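Local coordinates for protein N-terminal acetyltransferase B complex subunit MDM20 (Candida albicans, PDB 5K04) that probably serves as the non-catalytic, helical auxiliary subunit of the NatB complex, which acetylates protein N termini, at residues A[387-392]-A[716-721]; A[420-425]-A[733-738]; A[650-655]-A[700-705]; A[656-661]-A[709-714]. All blocks are in the same frame, centred on the assembly; numbering follows the deposited sequence.

Contact 1: A[387-392]-A[716-721]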
loop_
_atom_site.group_PDB
_atom_site.type_symbol
_atom_site.label_atom_id
_atom_site.label_comp_id
_atom_site.label_asym_id
_atom_site.label_seq_id
_atom_site.Cartn_x
_atom_site.Cartn_y
_atom_site.Cartn_z
ATOM N N SER A 387 14.512 23.679 13.221
ATOM C CA SER A 387 15.829 24.278 13.128
ATOM C C SER A 387 16.871 23.177 12.917
ATOM O O SER A 387 16.760 22.107 13.509
ATOM C CB SER A 387 16.149 25.095 14.383
ATOM O OG SER A 387 16.541 24.275 15.462
ATOM N N PRO A 388 17.874 23.399 12.054
ATOM C CA PRO A 388 18.842 22.322 11.744
ATOM C C PRO A 388 19.669 21.851 12.936
ATOM O O PRO A 388 20.042 20.674 12.989
ATOM C CB PRO A 388 19.731 22.950 10.654
ATOM C CG PRO A 388 19.506 24.455 10.767
ATOM C CD PRO A 388 18.096 24.603 11.232
ATOM N N GLN A 389 19.979 22.738 13.885
ATOM C CA GLN A 389 20.623 22.323 15.129
ATOM C C GLN A 389 19.736 21.378 15.932
ATOM O O GLN A 389 20.224 20.413 16.531
ATOM C CB GLN A 389 20.961 23.554 15.965
ATOM C CG GLN A 389 21.620 23.280 17.292
ATOM C CD GLN A 389 22.351 24.511 17.770
ATOM O OE1 GLN A 389 22.264 25.575 17.151
ATOM N NE2 GLN A 389 23.076 24.386 18.870
ATOM N N ASN A 390 18.431 21.661 15.987
ATOM C CA ASN A 390 17.539 20.779 16.726
ATOM C C ASN A 390 17.409 19.436 16.022
ATOM O O ASN A 390 17.364 18.384 16.669
ATOM C CB ASN A 390 16.178 21.446 16.892
ATOM C CG ASN A 390 15.122 20.495 17.428
ATOM O OD1 ASN A 390 14.499 19.756 16.678
ATOM N ND2 ASN A 390 14.902 20.537 18.734
ATOM N N THR A 391 17.369 19.462 14.691
ATOM C CA THR A 391 17.259 18.238 13.902
ATOM C C THR A 391 18.486 17.351 14.088
ATOM O O THR A 391 18.369 16.132 14.268
ATOM C CB THR A 391 17.062 18.625 12.438
ATOM O OG1 THR A 391 15.775 19.234 12.299
ATOM C CG2 THR A 391 17.181 17.415 11.510
ATOM N N ILE A 392 19.671 17.958 14.077
ATOM C CA ILE A 392 20.906 17.211 14.256
ATOM C C ILE A 392 21.004 16.672 15.676
ATOM O O ILE A 392 21.392 15.514 15.891
ATOM C CB ILE A 392 22.107 18.104 13.897
ATOM C CG1 ILE A 392 22.155 18.353 12.385
ATOM C CG2 ILE A 392 23.408 17.495 14.400
ATOM C CD1 ILE A 392 23.236 19.351 11.964
ATOM N N ASP A 716 29.869 23.383 12.783
ATOM C CA ASP A 716 30.915 23.505 13.792
ATOM C C ASP A 716 30.606 24.610 14.799
ATOM O O ASP A 716 31.072 24.552 15.941
ATOM C CB ASP A 716 32.272 23.768 13.132
ATOM C CG ASP A 716 32.808 22.562 12.362
ATOM O OD1 ASP A 716 32.332 21.418 12.572
ATOM O OD2 ASP A 716 33.730 22.771 11.547
ATOM N N SER A 717 29.834 25.618 14.400
ATOM C CA SER A 717 29.464 26.701 15.305
ATOM C C SER A 717 28.276 26.358 16.191
ATOM O O SER A 717 27.960 27.137 17.093
ATOM C CB SER A 717 29.133 27.968 14.517
ATOM O OG SER A 717 27.877 27.819 13.861
ATOM N N MET A 718 27.606 25.227 15.956
ATOM C CA MET A 718 26.432 24.884 16.745
ATOM C C MET A 718 26.851 24.294 18.086
ATOM O O MET A 718 27.704 23.403 18.148
ATOM C CB MET A 718 25.535 23.910 15.979
ATOM C CG MET A 718 24.864 24.569 14.784
ATOM S SD MET A 718 23.731 23.568 13.822
ATOM C CE MET A 718 24.432 22.033 14.232
ATOM N N ASP A 719 26.263 24.810 19.156
ATOM C CA ASP A 719 26.455 24.259 20.486
ATOM C C ASP A 719 25.371 23.230 20.789
ATOM O O ASP A 719 24.279 23.247 20.226
ATOM C CB ASP A 719 26.445 25.365 21.538
ATOM C CG ASP A 719 27.603 26.333 21.371
ATOM O OD1 ASP A 719 28.754 25.963 21.696
ATOM O OD2 ASP A 719 27.361 27.464 20.896
ATOM N N PHE A 720 25.692 22.323 21.694
ATOM C CA PHE A 720 24.830 21.191 21.982
ATOM C C PHE A 720 24.813 20.937 23.479
ATOM O O PHE A 720 25.867 20.704 24.083
ATOM C CB PHE A 720 25.310 19.947 21.243
ATOM C CG PHE A 720 24.999 19.964 19.790
ATOM C CD1 PHE A 720 23.710 19.693 19.347
ATOM C CD2 PHE A 720 25.993 20.243 18.859
ATOM C CE1 PHE A 720 23.417 19.704 18.009
ATOM C CE2 PHE A 720 25.707 20.251 17.509
ATOM C CZ PHE A 720 24.417 19.980 17.081
ATOM N N GLU A 721 23.615 20.989 24.067
ATOM C CA GLU A 721 23.368 20.601 25.451
ATOM C C GLU A 721 22.369 19.457 25.391
ATOM O O GLU A 721 21.176 19.644 25.677
ATOM C CB GLU A 721 22.846 21.763 26.293
ATOM C CG GLU A 721 23.872 22.864 26.519
ATOM C CD GLU A 721 23.379 23.936 27.471
ATOM O OE1 GLU A 721 23.521 23.751 28.703
ATOM O OE2 GLU A 721 22.836 24.955 26.987
#
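Q389 and M718 lie alongside each other and run in opposite directions, with Q389 CB 3.5 Å from M718 SD. The Q389 CG is anti to the backbone N (chi1 179°) and the chain beyond it is extended, which carries the amide past M718 CB and CG toward the loop at D719. There Q389 NE2 sits implausibly close to D719 O, so the placement of the amide end is doubtful and no bond is inferred. Q389 also runs opposite to the F720 side chain, while Q389 O meets the ring edge near its plane, 3.6 Å from F720 CE1. I392 approaches differently, at about a right angle to both M718 and F720: its CD1 is 3.7 Å from M718 CE and its CG2 3.8 Å from F720 CZ. M718 is bent at chi3 (-25°), which sets CE on the side of I392. S387 is the N-cap of helix 388-404, its OG accepting from N390 N at 3.3 Å. The arrangement is that of a side-chain N-capped first helical turn in an all-helical fold, packed against the non-helical chain that leaves helix 707-717.

Contact 2: A[420-425]-A[733-738]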
loop_
_atom_site.group_PDB
_atom_site.type_symbol
_atom_site.label_atom_id
_atom_site.label_comp_id
_atom_site.label_asym_id
_atom_site.label_seq_id
_atom_site.Cartn_x
_atom_site.Cartn_y
_atom_site.Cartn_z
ATOM N N SER A 420 15.800 13.501 6.165
ATOM C CA SER A 420 15.142 14.030 4.976
ATOM C C SER A 420 15.048 15.545 5.007
ATOM O O SER A 420 14.687 16.137 3.987
ATOM C CB SER A 420 13.741 13.435 4.831
ATOM O OG SER A 420 12.790 14.178 5.586
ATOM N N GLN A 421 15.337 16.166 6.158
ATOM C CA GLN A 421 15.364 17.617 6.324
ATOM C C GLN A 421 16.697 18.234 5.916
ATOM O O GLN A 421 16.797 19.463 5.817
ATOM C CB GLN A 421 15.097 17.999 7.786
ATOM C CG GLN A 421 13.834 17.418 8.377
ATOM C CD GLN A 421 12.614 17.766 7.543
ATOM O OE1 GLN A 421 12.301 18.933 7.338
ATOM N NE2 GLN A 421 11.941 16.744 7.028
ATOM N N LEU A 422 17.722 17.418 5.730
ATOM C CA LEU A 422 19.083 17.863 5.496
ATOM C C LEU A 422 19.536 17.392 4.118
ATOM O O LEU A 422 18.806 16.688 3.408
ATOM C CB LEU A 422 20.021 17.325 6.579
ATOM C CG LEU A 422 19.645 17.667 8.018
ATOM C CD1 LEU A 422 20.570 16.917 9.001
ATOM C CD2 LEU A 422 19.672 19.186 8.263
ATOM N N ASN A 423 20.750 17.811 3.747
ATOM C CA ASN A 423 21.405 17.361 2.531
ATOM C C ASN A 423 22.215 16.086 2.750
ATOM O O ASN A 423 23.077 15.750 1.927
ATOM C CB ASN A 423 22.281 18.483 1.968
ATOM C CG ASN A 423 21.466 19.694 1.577
ATOM O OD1 ASN A 423 20.541 19.612 0.757
ATOM N ND2 ASN A 423 21.791 20.824 2.175
ATOM N N THR A 424 21.936 15.370 3.843
ATOM C CA THR A 424 22.565 14.096 4.181
ATOM C C THR A 424 21.867 12.936 3.457
ATOM O O THR A 424 21.431 11.951 4.054
ATOM C CB THR A 424 22.514 13.903 5.690
ATOM O OG1 THR A 424 21.153 14.019 6.129
ATOM C CG2 THR A 424 23.331 14.961 6.386
ATOM N N ASN A 425 21.771 13.063 2.131
ATOM C CA ASN A 425 20.945 12.148 1.344
ATOM C C ASN A 425 21.557 10.755 1.251
ATOM O O ASN A 425 20.865 9.797 0.883
ATOM C CB ASN A 425 20.737 12.767 -0.031
ATOM C CG ASN A 425 20.355 14.243 0.055
ATOM O OD1 ASN A 425 19.512 14.643 0.868
ATOM N ND2 ASN A 425 21.006 15.061 -0.759
ATOM N N LEU A 733 30.744 14.542 12.192
ATOM C CA LEU A 733 31.674 14.188 11.129
ATOM C C LEU A 733 30.972 13.430 10.009
ATOM O O LEU A 733 31.207 13.701 8.827
ATOM C CB LEU A 733 32.824 13.373 11.704
ATOM C CG LEU A 733 34.051 13.246 10.806
ATOM C CD1 LEU A 733 34.284 14.533 9.996
ATOM C CD2 LEU A 733 35.260 12.922 11.660
ATOM N N GLU A 734 30.110 12.476 10.365
ATOM C CA GLU A 734 29.365 11.718 9.363
ATOM C C GLU A 734 28.428 12.631 8.566
ATOM O O GLU A 734 28.295 12.494 7.342
ATOM C CB GLU A 734 28.594 10.590 10.061
ATOM C CG GLU A 734 27.487 9.941 9.219
ATOM C CD GLU A 734 26.514 9.102 10.051
ATOM O OE1 GLU A 734 26.772 7.890 10.215
ATOM O OE2 GLU A 734 25.500 9.663 10.547
ATOM N N ILE A 735 27.801 13.593 9.243
ATOM C CA ILE A 735 26.877 14.498 8.571
ATOM C C ILE A 735 27.630 15.464 7.663
ATOM O O ILE A 735 27.190 15.742 6.539
ATOM C CB ILE A 735 26.014 15.223 9.618
ATOM C CG1 ILE A 735 24.994 14.221 10.182
ATOM C CG2 ILE A 735 25.357 16.471 9.031
ATOM C CD1 ILE A 735 23.927 14.829 11.066
ATOM N N LYS A 736 28.792 15.967 8.121
ATOM C CA LYS A 736 29.598 16.847 7.281
ATOM C C LYS A 736 30.136 16.111 6.060
ATOM O O LYS A 736 30.133 16.662 4.951
ATOM C CB LYS A 736 30.750 17.466 8.078
ATOM C CG LYS A 736 30.282 18.443 9.163
ATOM C CD LYS A 736 31.353 19.416 9.590
ATOM C CE LYS A 736 32.550 18.748 10.219
ATOM N NZ LYS A 736 33.607 19.781 10.520
ATOM N N SER A 737 30.600 14.869 6.240
ATOM C CA SER A 737 31.097 14.101 5.100
ATOM C C SER A 737 29.978 13.792 4.112
ATOM O O SER A 737 30.190 13.813 2.893
ATOM C CB SER A 737 31.755 12.802 5.578
ATOM O OG SER A 737 32.942 13.063 6.305
ATOM N N SER A 738 28.781 13.489 4.624
ATOM C CA SER A 738 27.654 13.157 3.752
ATOM C C SER A 738 27.199 14.371 2.959
ATOM O O SER A 738 26.879 14.262 1.771
ATOM C CB SER A 738 26.486 12.602 4.574
ATOM O OG SER A 738 25.329 12.445 3.772
#
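N423, whose backbone O comes 4.1 Å from S738 O, has its side-chain amide held by several groups: ND2 is hydrogen-bonded to Q711 OE1 and weakly to S659 O, and OD1 is hydrogen-bonded to T663 OG1. These partners come from helices 707-717 and 661-682 and from the loop before the latter, and they probably help to hold the loop 420-425, whose next residue, T424, meets helix 729-747. T424 is the centre of an inverse gamma turn, marked by a weak bond from N425 N to N423 O of 3.0 Å, and the turn brings its backbone close to S738. S738 OG lies anti to its own backbone N (chi1 172°) and stands 3.2 Å from T424 CA and 3.5 Å from T424 C. This hydroxyl is buried by the contact and finds no hydrogen-bonding partner in the model, so its environment here is set by packing against the turn. One helical turn earlier, I735 CG2 meets T424 CG2 at 3.7 Å, the two side chains crossing at a slant; T424 CG2 is also 3.9 Å from I735 O. L422 CD1 and I735 CD1 are more distant, at 4.5 Å, and L422 continues onto I392 and I395 of helix 388-404. The evidence is thus a tight turn, next to a residue held by side-chain bonds, that meets a helix through one methyl pair and one serine. It is an inter-helix loop seated on the flank of a later helix, in an all-helical fold of the MDM20/NAA25 family, which is related to TPR proteins.

Contact 3: A[650-655]-A[700-705]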
loop_
_atom_site.group_PDB
_atom_site.type_symbol
_atom_site.label_atom_id
_atom_site.label_comp_id
_atom_site.label_asym_id
_atom_site.label_seq_id
_atom_site.Cartn_x
_atom_site.Cartn_y
_atom_site.Cartn_z
ATOM N N LYS A 650 20.273 31.133 -8.416
ATOM C CA LYS A 650 20.654 31.144 -7.000
ATOM C C LYS A 650 19.464 31.051 -6.059
ATOM O O LYS A 650 19.630 30.659 -4.900
ATOM C CB LYS A 650 21.390 32.437 -6.635
ATOM C CG LYS A 650 22.838 32.498 -6.969
ATOM C CD LYS A 650 23.436 33.829 -6.511
ATOM C CE LYS A 650 22.591 35.018 -6.973
ATOM N NZ LYS A 650 23.261 36.352 -6.736
ATOM N N ILE A 651 18.275 31.455 -6.506
ATOM C CA ILE A 651 17.096 31.380 -5.659
ATOM C C ILE A 651 16.743 29.953 -5.308
ATOM O O ILE A 651 15.879 29.725 -4.462
ATOM C CB ILE A 651 15.891 32.068 -6.329
ATOM C CG1 ILE A 651 15.536 31.391 -7.655
ATOM C CG2 ILE A 651 16.173 33.542 -6.559
ATOM C CD1 ILE A 651 14.083 31.562 -8.024
ATOM N N LEU A 652 17.366 28.978 -5.971
ATOM C CA LEU A 652 17.231 27.591 -5.537
ATOM C C LEU A 652 17.915 27.360 -4.194
ATOM O O LEU A 652 17.602 26.384 -3.504
ATOM C CB LEU A 652 17.802 26.643 -6.598
ATOM C CG LEU A 652 19.331 26.554 -6.745
ATOM C CD1 LEU A 652 19.983 25.543 -5.775
ATOM C CD2 LEU A 652 19.709 26.225 -8.185
ATOM N N ILE A 653 18.834 28.240 -3.811
ATOM C CA ILE A 653 19.564 28.107 -2.558
ATOM C C ILE A 653 18.716 28.643 -1.413
ATOM O O ILE A 653 18.356 29.832 -1.395
ATOM C CB ILE A 653 20.916 28.827 -2.621
ATOM C CG1 ILE A 653 21.766 28.244 -3.748
ATOM C CG2 ILE A 653 21.643 28.696 -1.287
ATOM C CD1 ILE A 653 23.099 28.954 -3.909
ATOM N N PRO A 654 18.368 27.803 -0.451
ATOM C CA PRO A 654 17.596 28.284 0.689
ATOM C C PRO A 654 18.492 29.051 1.644
ATOM O O PRO A 654 19.692 28.787 1.751
ATOM C CB PRO A 654 17.062 26.995 1.320
ATOM C CG PRO A 654 18.078 25.955 0.943
ATOM C CD PRO A 654 18.652 26.357 -0.386
ATOM N N GLU A 655 17.885 30.028 2.338
ATOM C CA GLU A 655 18.644 30.825 3.302
ATOM C C GLU A 655 19.171 29.974 4.453
ATOM O O GLU A 655 20.175 30.335 5.075
ATOM C CB GLU A 655 17.795 31.982 3.834
ATOM C CG GLU A 655 16.584 31.578 4.610
ATOM C CD GLU A 655 15.760 32.784 5.045
ATOM O OE1 GLU A 655 16.288 33.919 4.976
ATOM O OE2 GLU A 655 14.585 32.598 5.445
ATOM N N LYS A 700 31.339 25.806 -12.245
ATOM C CA LYS A 700 32.292 26.733 -11.643
ATOM C C LYS A 700 31.586 27.752 -10.755
ATOM O O LYS A 700 32.024 28.023 -9.629
ATOM C CB LYS A 700 33.092 27.442 -12.736
ATOM C CG LYS A 700 33.983 28.549 -12.220
ATOM C CD LYS A 700 34.773 29.195 -13.348
ATOM C CE LYS A 700 35.872 30.110 -12.808
ATOM N NZ LYS A 700 36.659 30.775 -13.900
ATOM N N GLU A 701 30.476 28.315 -11.238
ATOM C CA GLU A 701 29.845 29.418 -10.521
ATOM C C GLU A 701 29.194 28.946 -9.221
ATOM O O GLU A 701 29.226 29.673 -8.219
ATOM C CB GLU A 701 28.857 30.139 -11.451
ATOM C CG GLU A 701 29.591 31.009 -12.508
ATOM C CD GLU A 701 28.713 31.475 -13.672
ATOM O OE1 GLU A 701 27.539 31.076 -13.758
ATOM O OE2 GLU A 701 29.205 32.251 -14.521
ATOM N N PHE A 702 28.644 27.723 -9.200
ATOM C CA PHE A 702 28.026 27.218 -7.971
ATOM C C PHE A 702 29.079 26.751 -6.960
ATOM O O PHE A 702 28.911 26.944 -5.750
ATOM C CB PHE A 702 27.013 26.097 -8.295
ATOM C CG PHE A 702 25.631 26.616 -8.655
ATOM C CD1 PHE A 702 25.340 27.047 -9.953
ATOM C CD2 PHE A 702 24.645 26.721 -7.692
ATOM C CE1 PHE A 702 24.075 27.561 -10.282
ATOM C CE2 PHE A 702 23.374 27.231 -8.008
ATOM C CZ PHE A 702 23.087 27.646 -9.308
ATOM N N LYS A 703 30.173 26.158 -7.437
ATOM C CA LYS A 703 31.286 25.823 -6.550
ATOM C C LYS A 703 31.796 27.046 -5.799
ATOM O O LYS A 703 32.048 26.978 -4.593
ATOM C CB LYS A 703 32.412 25.179 -7.347
ATOM C CG LYS A 703 32.053 23.789 -7.859
ATOM C CD LYS A 703 33.043 23.281 -8.900
ATOM C CE LYS A 703 32.639 21.879 -9.359
ATOM N NZ LYS A 703 33.578 21.326 -10.370
ATOM N N ASN A 704 31.924 28.181 -6.487
ATOM C CA ASN A 704 32.427 29.399 -5.859
ATOM C C ASN A 704 31.510 29.947 -4.772
ATOM O O ASN A 704 31.940 30.817 -4.010
ATOM C CB ASN A 704 32.664 30.457 -6.929
ATOM C CG ASN A 704 33.843 30.117 -7.811
ATOM O OD1 ASN A 704 34.836 29.540 -7.351
ATOM N ND2 ASN A 704 33.736 30.449 -9.090
ATOM N N LEU A 705 30.263 29.480 -4.695
ATOM C CA LEU A 705 29.374 29.822 -3.589
ATOM C C LEU A 705 29.724 29.079 -2.307
ATOM O O LEU A 705 29.236 29.468 -1.242
ATOM C CB LEU A 705 27.912 29.530 -3.958
ATOM C CG LEU A 705 27.452 30.218 -5.253
ATOM C CD1 LEU A 705 25.993 29.899 -5.591
ATOM C CD2 LEU A 705 27.694 31.730 -5.221
#
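L652 and F702 reach toward each other tip to tip, with L652 CD2 3.8 Å from both F702 CE2 and F702 CZ. The methyl approaches the ring obliquely. Beside this pair I653 CD1 makes the closest contact across the segments, 3.5 Å to L705 CD1, the two side chains slanting across each other; the same I653 methyl is 4.5 Å from F702 CE2. K650 adds only the aliphatic part of its chain, CG standing 4.3 Å from L705 CD1. The motif behind these residues is a short 3-10 segment, 650-652, that follows helix 646-649; it presents L652 and, just past its end, I653 toward the other segment. Its geometry is recorded by the bond from I653 N to K650 O, 2.8 Å long. On the other segment F702 and L705 are three residues apart, as K650 and I653 are, and are joined by L705 N donating to F702 O at 3.1 Å, with both side chains reaching 650-653. In the next shell, L662 and L669 of helix 661-682 and F609 of helix 608-625 pack on L652. F702 rests on L747 of helix 729-747 and on L750, and N665 ND2 is hydrogen-bonded to L652 O.

Contact 4: A[656-661]-A[709-714]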
loop_
_atom_site.group_PDB
_atom_site.type_symbol
_atom_site.label_atom_id
_atom_site.label_comp_id
_atom_site.label_asym_id
_atom_site.label_seq_id
_atom_site.Cartn_x
_atom_site.Cartn_y
_atom_site.Cartn_z
ATOM N N ASN A 656 18.508 28.853 4.757
ATOM C CA ASN A 656 19.070 27.833 5.641
ATOM C C ASN A 656 19.823 26.832 4.773
ATOM O O ASN A 656 19.227 25.902 4.216
ATOM C CB ASN A 656 17.980 27.142 6.451
ATOM C CG ASN A 656 18.483 25.864 7.127
ATOM O OD1 ASN A 656 19.658 25.754 7.482
ATOM N ND2 ASN A 656 17.593 24.896 7.296
ATOM N N LEU A 657 21.146 27.008 4.678
ATOM C CA LEU A 657 21.958 26.174 3.795
ATOM C C LEU A 657 21.906 24.696 4.159
ATOM O O LEU A 657 22.147 23.846 3.291
ATOM C CB LEU A 657 23.407 26.668 3.809
ATOM C CG LEU A 657 23.629 27.940 2.992
ATOM C CD1 LEU A 657 25.015 28.541 3.201
ATOM C CD2 LEU A 657 23.432 27.586 1.550
ATOM N N LEU A 658 21.606 24.364 5.418
ATOM C CA LEU A 658 21.528 22.966 5.828
ATOM C C LEU A 658 20.226 22.285 5.392
ATOM O O LEU A 658 20.151 21.050 5.435
ATOM C CB LEU A 658 21.707 22.863 7.343
ATOM C CG LEU A 658 23.106 23.205 7.858
ATOM C CD1 LEU A 658 23.074 23.219 9.363
ATOM C CD2 LEU A 658 24.169 22.238 7.383
ATOM N N SER A 659 19.218 23.057 4.965
ATOM C CA SER A 659 17.979 22.478 4.455
ATOM C C SER A 659 18.230 21.591 3.247
ATOM O O SER A 659 18.974 21.956 2.323
ATOM C CB SER A 659 16.979 23.562 4.061
ATOM O OG SER A 659 15.822 22.959 3.490
ATOM N N GLY A 660 17.575 20.425 3.257
ATOM C CA GLY A 660 17.647 19.481 2.154
ATOM C C GLY A 660 17.167 20.022 0.818
ATOM O O GLY A 660 17.466 19.418 -0.218
ATOM N N GLU A 661 16.419 21.135 0.814
ATOM C CA GLU A 661 15.976 21.728 -0.447
ATOM C C GLU A 661 17.134 22.108 -1.341
ATOM O O GLU A 661 16.937 22.251 -2.551
ATOM C CB GLU A 661 15.173 23.005 -0.234
ATOM C CG GLU A 661 13.953 22.885 0.601
ATOM C CD GLU A 661 13.561 24.233 1.137
ATOM O OE1 GLU A 661 13.751 24.468 2.348
ATOM O OE2 GLU A 661 13.121 25.073 0.331
ATOM N N GLN A 709 31.394 24.278 2.444
ATOM C CA GLN A 709 32.169 24.914 3.512
ATOM C C GLN A 709 31.262 25.667 4.469
ATOM O O GLN A 709 31.377 25.540 5.693
ATOM C CB GLN A 709 33.212 25.880 2.927
ATOM C CG GLN A 709 34.346 25.246 2.130
ATOM C CD GLN A 709 33.956 24.844 0.705
ATOM O OE1 GLN A 709 32.868 25.155 0.217
ATOM N NE2 GLN A 709 34.854 24.136 0.040
ATOM N N ARG A 710 30.346 26.459 3.921
ATOM C CA ARG A 710 29.439 27.230 4.757
ATOM C C ARG A 710 28.561 26.321 5.615
ATOM O O ARG A 710 28.305 26.620 6.784
ATOM C CB ARG A 710 28.623 28.152 3.857
ATOM C CG ARG A 710 29.545 29.147 3.141
ATOM C CD ARG A 710 28.913 29.853 1.960
ATOM N NE ARG A 710 27.739 30.623 2.345
ATOM C CZ ARG A 710 26.825 31.045 1.480
ATOM N NH1 ARG A 710 26.968 30.772 0.190
ATOM N NH2 ARG A 710 25.775 31.732 1.903
ATOM N N GLN A 711 28.109 25.193 5.060
ATOM C CA GLN A 711 27.366 24.222 5.860
ATOM C C GLN A 711 28.243 23.626 6.961
ATOM O O GLN A 711 27.791 23.458 8.102
ATOM C CB GLN A 711 26.801 23.123 4.956
ATOM C CG GLN A 711 25.475 23.479 4.295
ATOM C CD GLN A 711 25.004 22.390 3.340
ATOM O OE1 GLN A 711 24.192 21.526 3.693
ATOM N NE2 GLN A 711 25.539 22.415 2.128
ATOM N N HIS A 712 29.503 23.305 6.641
ATOM C CA HIS A 712 30.428 22.791 7.652
ATOM C C HIS A 712 30.686 23.813 8.757
ATOM O O HIS A 712 30.846 23.442 9.927
ATOM C CB HIS A 712 31.746 22.372 6.989
ATOM C CG HIS A 712 31.638 21.117 6.189
ATOM N ND1 HIS A 712 32.728 20.497 5.616
ATOM C CD2 HIS A 712 30.563 20.360 5.867
ATOM C CE1 HIS A 712 32.331 19.404 4.988
ATOM N NE2 HIS A 712 31.021 19.297 5.126
ATOM N N GLU A 713 30.750 25.104 8.399
ATOM C CA GLU A 713 30.988 26.158 9.384
ATOM C C GLU A 713 29.798 26.320 10.325
ATOM O O GLU A 713 29.976 26.527 11.531
ATOM C CB GLU A 713 31.286 27.485 8.678
ATOM C CG GLU A 713 32.597 27.498 7.907
ATOM C CD GLU A 713 32.849 28.806 7.159
ATOM O OE1 GLU A 713 31.909 29.618 7.018
ATOM O OE2 GLU A 713 33.996 29.008 6.703
ATOM N N ILE A 714 28.579 26.242 9.787
ATOM C CA ILE A 714 27.378 26.365 10.613
ATOM C C ILE A 714 27.311 25.214 11.605
ATOM O O ILE A 714 26.981 25.401 12.781
ATOM C CB ILE A 714 26.123 26.412 9.716
ATOM C CG1 ILE A 714 26.152 27.631 8.778
ATOM C CG2 ILE A 714 24.847 26.390 10.543
ATOM C CD1 ILE A 714 25.220 27.478 7.567
HETATM O O HOH W 1 22.496 19.713 5.664
#
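L657 and L658, the two central residues of a type I beta turn from N656 to S659, form a mainly apolar contact with R710, Q711 and I714, joining the loop ahead of helix 661-682 to helix 707-717. L658 lies alongside both Q711 and I714 but runs opposite to them, its CD2 3.6 Å from Q711 CG and its CD1 3.8 Å from I714 CG2. L657 CD1 lies over one face of the R710 guanidinium, 3.3 Å above the plane and offset toward the rim. The R710 chain is bent at chi3 (60°), which swings NE to within 3.5 Å of that same L657 CD1; NH1 of this group is hydrogen-bonded to L705 O. An Asx turn overlaps the start of the beta turn, N656 OD1 accepting from L658 N, which stands above the carbonyl plane (64° out of it), and S659 OG caps the following helix by accepting from E661 N. At the polar edge, Q711 OE1 is 3.1 Å from L657 O; as both are acceptors, this is no bond. Instead one water donates to L658 O at 2.7 Å and to Q711 OE1 at 3.2 Å, while Q711 NE2 is hydrogen-bonded to L707 O. The chemistry implies that the donors to Q711 OE1, this water and N423 ND2, probably offset the repulsion between OE1 and L657 O.

How the contacts relate
From the N terminus, the chain enters contact 1 at 387-392 and contact 2 at 420-425, then travels about 225 residues to 650-661, where contacts 3 and 4 begin in turn. Contact 3 closes first, at 700-705, then contact 4 at 709-714, contact 1 at 716-721 and contact 2 at 733-738. Contacts 3 and 4 therefore cross each other, contacts 1 and 2 do likewise, and both shorter loops fall wholly within each of the longer ones. A D716–K736 salt bridge joins contacts 1 and 2, P388 packing on L658 joins 1 and 4, and a Q421–G660 backbone bond joins 2 and 4. Together they tie the last helices of the chain to helix 388-404 and two inter-helix loops.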